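Local coordinates for protein actinorhodin polyketide putative beta-ketoacyl synthase 2 (Streptomyces coelicolor A3, PDB 1TQY) that acts as the chain length factor of the actinorhodin polyketide synthase and probably works with a ketosynthase partner in building the polyketide chain, at residues 107-112 with 173-178; 260-265 with 404-409. All blocks are in the same frame, centred on the assembly; numbering follows the deposited sequence.

From the N terminus, segment 107-112, at the end of strand 106-111, comes first. The chain then runs through 60 residues, about half of them helical, before helix segment 173-178 returns against that strand and closes contact 1. Contact 2 opens only later, at strand 260-265, and closes after another 138 residues, when the C-terminal strand 404-409 pairs with it. The two loops follow one another in series, neither nested nor crossed. Their centres lie about 13 Å apart, and the helix of contact 1 joins them: Asp174 OD2 probably hydrogen-bonds Ser404 OG, at 3.0 Å, and Gly177 packs on the sulphur of Cys265. The helix thus lies between a strand of the N-terminal half and the antiparallel strand pair of contact 2.

Contact 1: residues 107-112 with 173-178; sequences GVVTAN and LDALGH
Val109 and Ala175 supply most of the surface buried where strand 107-111 passes helix 173-178. CG1 of Val109 lies anti to the backbone N (chi1 -174°), which brings it 3.4 Å from Ala175 O. The same methyl also reaches His178 one helical turn on, 3.8 Å from its CB and equally near the ring atoms CG and CD2. CG2 adds a contact to His178 CD2 at 4.0 Å, and the valine and histidine side chains cross at about a right angle. Strand and helix run nearly antiparallel, at 162°, their axes 6.9 Å apart. This is the layered arrangement of the thiolase fold, in which helix 171-185 belongs to the buried central layer and strand 106-111 to the sheet beside it. Farther along the strand, Ala175 CB points at the backbone between Thr110 and Ala111 and meets Ala111 CB at 3.9 Å; the small methyls let helix and strand come close. No hydrogen bond crosses the contact directly. Ser192 OG of the neighbouring strand 189-196 instead binds Val109 O and, weakly, Ala175 O. Thr110 turns to the other side, where its OG1 pairs with Thr149, while His178 also packs on a polar side chain of the partner protein chain.

Contact 2: residues 260-265 with 404-409; sequences GELAGC and SAAVLR
Arg409 and Glu261 face each other at one end of this antiparallel strand pair, their side chains side by side and pointing the same way. Their backbones form a hydrogen-bonded pair: Glu261 N to Arg409 O and Arg409 N to Glu261 O are both 3.0 Å. The arginine chain bends at chi2 (-143°); farther out, its guanidinium lies against the methyl of Ala263. NH1 comes within 3.1 Å of Ala263 CB, a very tight approach, oblique to the guanidinium plane. Glu261 OE2 comes to the guanidinium edge, but at 3.6 Å from NH1 the salt bridge is long; NH2 of Arg409 also hydrogen-bonds Ala292 O. Next along this face, the bump is Val407. Its CG1 occupies the crowded position between backbone N and carbonyl carbon (chi1 35°) and presses on the bare backbone of Gly264, 3.1 Å from the glycine N, while CG2 meets Ala263 CB at 3.9 Å. Helix 281-292 covers the alanine and the valine. On the opposite face, Leu262 and Leu408 cross obliquely, their CD2 methyls 4.0 Å apart. Here Leu262 and Cys265 pack on Arg180 of helix 171-185, and Leu408 fits against helix 345-359. The pair of strands therefore has a helix layer on each face, as in the layered thiolase fold. Between Leu262 and Gly264 the register slips by one: Ala263 N and Gly264 N both turn to Val407 O, each through a weak bond, and the answering bond from Val407 N to Gly264 O is 2.9 Å long. Two residues opposite one make this a classic beta bulge.

Contact 1: residues 107-112 with 173-178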
loop_
_atom_site.group_PDB
_atom_site.type_symbol
_atom_site.label_atom_id
_atom_site.label_comp_id
_atom_site.label_asym_id
_atom_site.label_seq_id
_atom_site.Cartn_x
_atom_site.Cartn_y
_atom_site.Cartn_z
ATOM N N GLY B 107 -0.839 3.767 16.172
ATOM C CA GLY B 107 -0.891 3.699 14.721
ATOM C C GLY B 107 -1.119 2.292 14.200
ATOM O O GLY B 107 -1.044 1.321 14.951
ATOM N N VAL B 108 -1.404 2.182 12.909
ATOM C CA VAL B 108 -1.636 0.881 12.300
ATOM C C VAL B 108 -0.998 0.805 10.915
ATOM O O VAL B 108 -1.337 1.579 10.015
ATOM C CB VAL B 108 -3.156 0.570 12.186
ATOM C CG1 VAL B 108 -3.370 -0.778 11.501
ATOM C CG2 VAL B 108 -3.788 0.526 13.580
ATOM N N VAL B 109 -0.054 -0.120 10.756
ATOM C CA VAL B 109 0.638 -0.309 9.484
ATOM C C VAL B 109 0.570 -1.772 9.058
ATOM O O VAL B 109 1.154 -2.641 9.702
ATOM C CB VAL B 109 2.119 0.090 9.584
ATOM C CG1 VAL B 109 2.753 0.009 8.197
ATOM C CG2 VAL B 109 2.242 1.491 10.151
ATOM N N THR B 110 -0.150 -2.035 7.970
ATOM C CA THR B 110 -0.291 -3.396 7.464
ATOM C C THR B 110 0.121 -3.521 6.023
ATOM O O THR B 110 0.230 -2.527 5.313
ATOM C CB THR B 110 -1.755 -3.878 7.494
ATOM O OG1 THR B 110 -2.542 -3.022 6.651
ATOM C CG2 THR B 110 -2.303 -3.885 8.917
ATOM N N ALA B 111 0.356 -4.754 5.592
ATOM C CA ALA B 111 0.668 -4.998 4.190
ATOM C C ALA B 111 -0.517 -5.835 3.692
ATOM O O ALA B 111 -1.116 -6.582 4.463
ATOM C CB ALA B 111 1.972 -5.776 4.054
ATOM N N ASN B 112 -0.874 -5.695 2.423
ATOM C CA ASN B 112 -1.984 -6.465 1.864
ATOM C C ASN B 112 -1.629 -6.791 0.417
ATOM O O ASN B 112 -1.289 -5.904 -0.357
ATOM C CB ASN B 112 -3.279 -5.646 1.907
ATOM C CG ASN B 112 -4.512 -6.518 1.946
ATOM O OD1 ASN B 112 -4.577 -7.550 1.268
ATOM N ND2 ASN B 112 -5.508 -6.105 2.734
ATOM N N LEU B 173 7.091 -7.676 5.686
ATOM C CA LEU B 173 8.305 -7.247 6.378
ATOM C C LEU B 173 8.432 -5.740 6.232
ATOM O O LEU B 173 8.765 -5.050 7.186
ATOM C CB LEU B 173 9.537 -7.951 5.783
ATOM C CG LEU B 173 10.372 -8.783 6.760
ATOM C CD1 LEU B 173 9.461 -9.758 7.470
ATOM C CD2 LEU B 173 11.498 -9.529 6.024
ATOM N N ASP B 174 8.149 -5.235 5.034
ATOM C CA ASP B 174 8.208 -3.804 4.782
ATOM C C ASP B 174 7.266 -3.051 5.718
ATOM O O ASP B 174 7.601 -1.965 6.188
ATOM C CB ASP B 174 7.848 -3.507 3.326
ATOM C CG ASP B 174 8.950 -3.907 2.353
ATOM O OD1 ASP B 174 8.681 -3.942 1.128
ATOM O OD2 ASP B 174 10.086 -4.176 2.804
ATOM N N ALA B 175 6.094 -3.630 5.984
ATOM C CA ALA B 175 5.108 -3.002 6.864
ATOM C C ALA B 175 5.711 -2.834 8.259
ATOM O O ALA B 175 5.601 -1.772 8.874
ATOM C CB ALA B 175 3.833 -3.860 6.929
ATOM N N LEU B 176 6.338 -3.902 8.741
ATOM C CA LEU B 176 6.980 -3.928 10.049
ATOM C C LEU B 176 8.086 -2.885 10.122
ATOM O O LEU B 176 8.258 -2.205 11.136
ATOM C CB LEU B 176 7.551 -5.319 10.316
ATOM C CG LEU B 176 6.755 -6.260 11.218
ATOM C CD1 LEU B 176 5.269 -5.956 11.155
ATOM C CD2 LEU B 176 7.039 -7.700 10.803
ATOM N N GLY B 177 8.840 -2.762 9.038
ATOM C CA GLY B 177 9.902 -1.776 9.007
ATOM C C GLY B 177 9.287 -0.386 8.977
ATOM O O GLY B 177 9.829 0.569 9.544
ATOM N N HIS B 178 8.141 -0.270 8.311
ATOM C CA HIS B 178 7.446 1.015 8.197
ATOM C C HIS B 178 6.940 1.445 9.579
ATOM O O HIS B 178 6.932 2.633 9.923
ATOM C CB HIS B 178 6.274 0.892 7.210
ATOM C CG HIS B 178 5.601 2.194 6.890
ATOM N ND1 HIS B 178 5.564 2.720 5.614
ATOM C CD2 HIS B 178 4.899 3.055 7.668
ATOM C CE1 HIS B 178 4.868 3.845 5.621
ATOM N NE2 HIS B 178 4.452 4.072 6.855
#

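Contact 2: residues 260-265 with 404-409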
loop_
_atom_site.group_PDB
_atom_site.type_symbol
_atom_site.label_atom_id
_atom_site.label_comp_id
_atom_site.label_asym_id
_atom_site.label_seq_id
_atom_site.Cartn_x
_atom_site.Cartn_y
_atom_site.Cartn_z
ATOM N N GLY B 260 11.104 -9.418 21.785
ATOM C CA GLY B 260 12.407 -9.076 21.272
ATOM C C GLY B 260 12.401 -7.670 20.729
ATOM O O GLY B 260 11.410 -6.941 20.849
ATOM N N GLU B 261 13.518 -7.292 20.120
ATOM C CA GLU B 261 13.687 -5.968 19.546
ATOM C C GLU B 261 13.816 -6.067 18.036
ATOM O O GLU B 261 14.422 -7.001 17.513
ATOM C CB GLU B 261 14.958 -5.320 20.107
ATOM C CG GLU B 261 15.282 -3.958 19.515
ATOM C CD GLU B 261 16.715 -3.516 19.794
ATOM O OE1 GLU B 261 17.314 -4.008 20.776
ATOM O OE2 GLU B 261 17.235 -2.669 19.037
ATOM N N LEU B 262 13.231 -5.108 17.336
ATOM C CA LEU B 262 13.335 -5.065 15.889
ATOM C C LEU B 262 14.558 -4.161 15.703
ATOM O O LEU B 262 14.431 -2.937 15.674
ATOM C CB LEU B 262 12.093 -4.409 15.290
ATOM C CG LEU B 262 11.721 -4.816 13.869
ATOM C CD1 LEU B 262 10.824 -3.747 13.256
ATOM C CD2 LEU B 262 12.956 -5.002 13.017
ATOM N N ALA B 263 15.735 -4.765 15.592
ATOM C CA ALA B 263 16.987 -4.020 15.480
ATOM C C ALA B 263 17.221 -3.235 14.199
ATOM O O ALA B 263 17.631 -2.075 14.247
ATOM C CB ALA B 263 18.159 -4.966 15.727
ATOM N N GLY B 264 16.988 -3.868 13.054
ATOM C CA GLY B 264 17.196 -3.186 11.789
ATOM C C GLY B 264 16.269 -3.694 10.701
ATOM O O GLY B 264 15.719 -4.797 10.806
ATOM N N CYS B 265 16.100 -2.883 9.657
ATOM C CA CYS B 265 15.233 -3.208 8.519
ATOM C C CYS B 265 15.813 -2.631 7.237
ATOM O O CYS B 265 16.534 -1.639 7.271
ATOM C CB CYS B 265 13.845 -2.592 8.704
ATOM S SG CYS B 265 13.095 -2.869 10.321
ATOM N N SER B 404 13.424 -7.826 1.166
ATOM C CA SER B 404 13.212 -7.265 2.480
ATOM C C SER B 404 13.928 -8.093 3.534
ATOM O O SER B 404 13.841 -9.324 3.551
ATOM C CB SER B 404 11.711 -7.209 2.766
ATOM O OG SER B 404 11.454 -6.522 3.965
ATOM N N ALA B 405 14.649 -7.404 4.408
ATOM C CA ALA B 405 15.392 -8.063 5.465
ATOM C C ALA B 405 15.130 -7.382 6.802
ATOM O O ALA B 405 14.951 -6.165 6.865
ATOM C CB ALA B 405 16.875 -8.043 5.145
ATOM N N ALA B 406 15.115 -8.172 7.868
ATOM C CA ALA B 406 14.854 -7.648 9.196
ATOM C C ALA B 406 15.692 -8.383 10.222
ATOM O O ALA B 406 15.747 -9.613 10.230
ATOM C CB ALA B 406 13.383 -7.800 9.529
ATOM N N VAL B 407 16.354 -7.633 11.089
ATOM C CA VAL B 407 17.173 -8.257 12.119
ATOM C C VAL B 407 16.509 -8.079 13.479
ATOM O O VAL B 407 16.104 -6.979 13.843
ATOM C CB VAL B 407 18.616 -7.684 12.099
ATOM C CG1 VAL B 407 18.581 -6.228 11.734
ATOM C CG2 VAL B 407 19.286 -7.897 13.454
ATOM N N LEU B 408 16.381 -9.179 14.214
ATOM C CA LEU B 408 15.741 -9.170 15.529
ATOM C C LEU B 408 16.731 -9.573 16.616
ATOM O O LEU B 408 17.695 -10.290 16.353
ATOM C CB LEU B 408 14.570 -10.156 15.541
ATOM C CG LEU B 408 13.503 -9.991 14.456
ATOM C CD1 LEU B 408 12.504 -11.107 14.559
ATOM C CD2 LEU B 408 12.820 -8.641 14.611
ATOM N N ARG B 409 16.482 -9.115 17.840
ATOM C CA ARG B 409 17.346 -9.453 18.968
ATOM C C ARG B 409 16.551 -9.981 20.148
ATOM O O ARG B 409 15.415 -9.573 20.376
ATOM C CB ARG B 409 18.140 -8.240 19.443
ATOM C CG ARG B 409 19.204 -7.754 18.501
ATOM C CD ARG B 409 20.408 -7.275 19.292
ATOM N NE ARG B 409 21.375 -6.609 18.429
ATOM C CZ ARG B 409 21.191 -5.402 17.905
ATOM N NH1 ARG B 409 20.079 -4.727 18.164
ATOM N NH2 ARG B 409 22.115 -4.877 17.110
#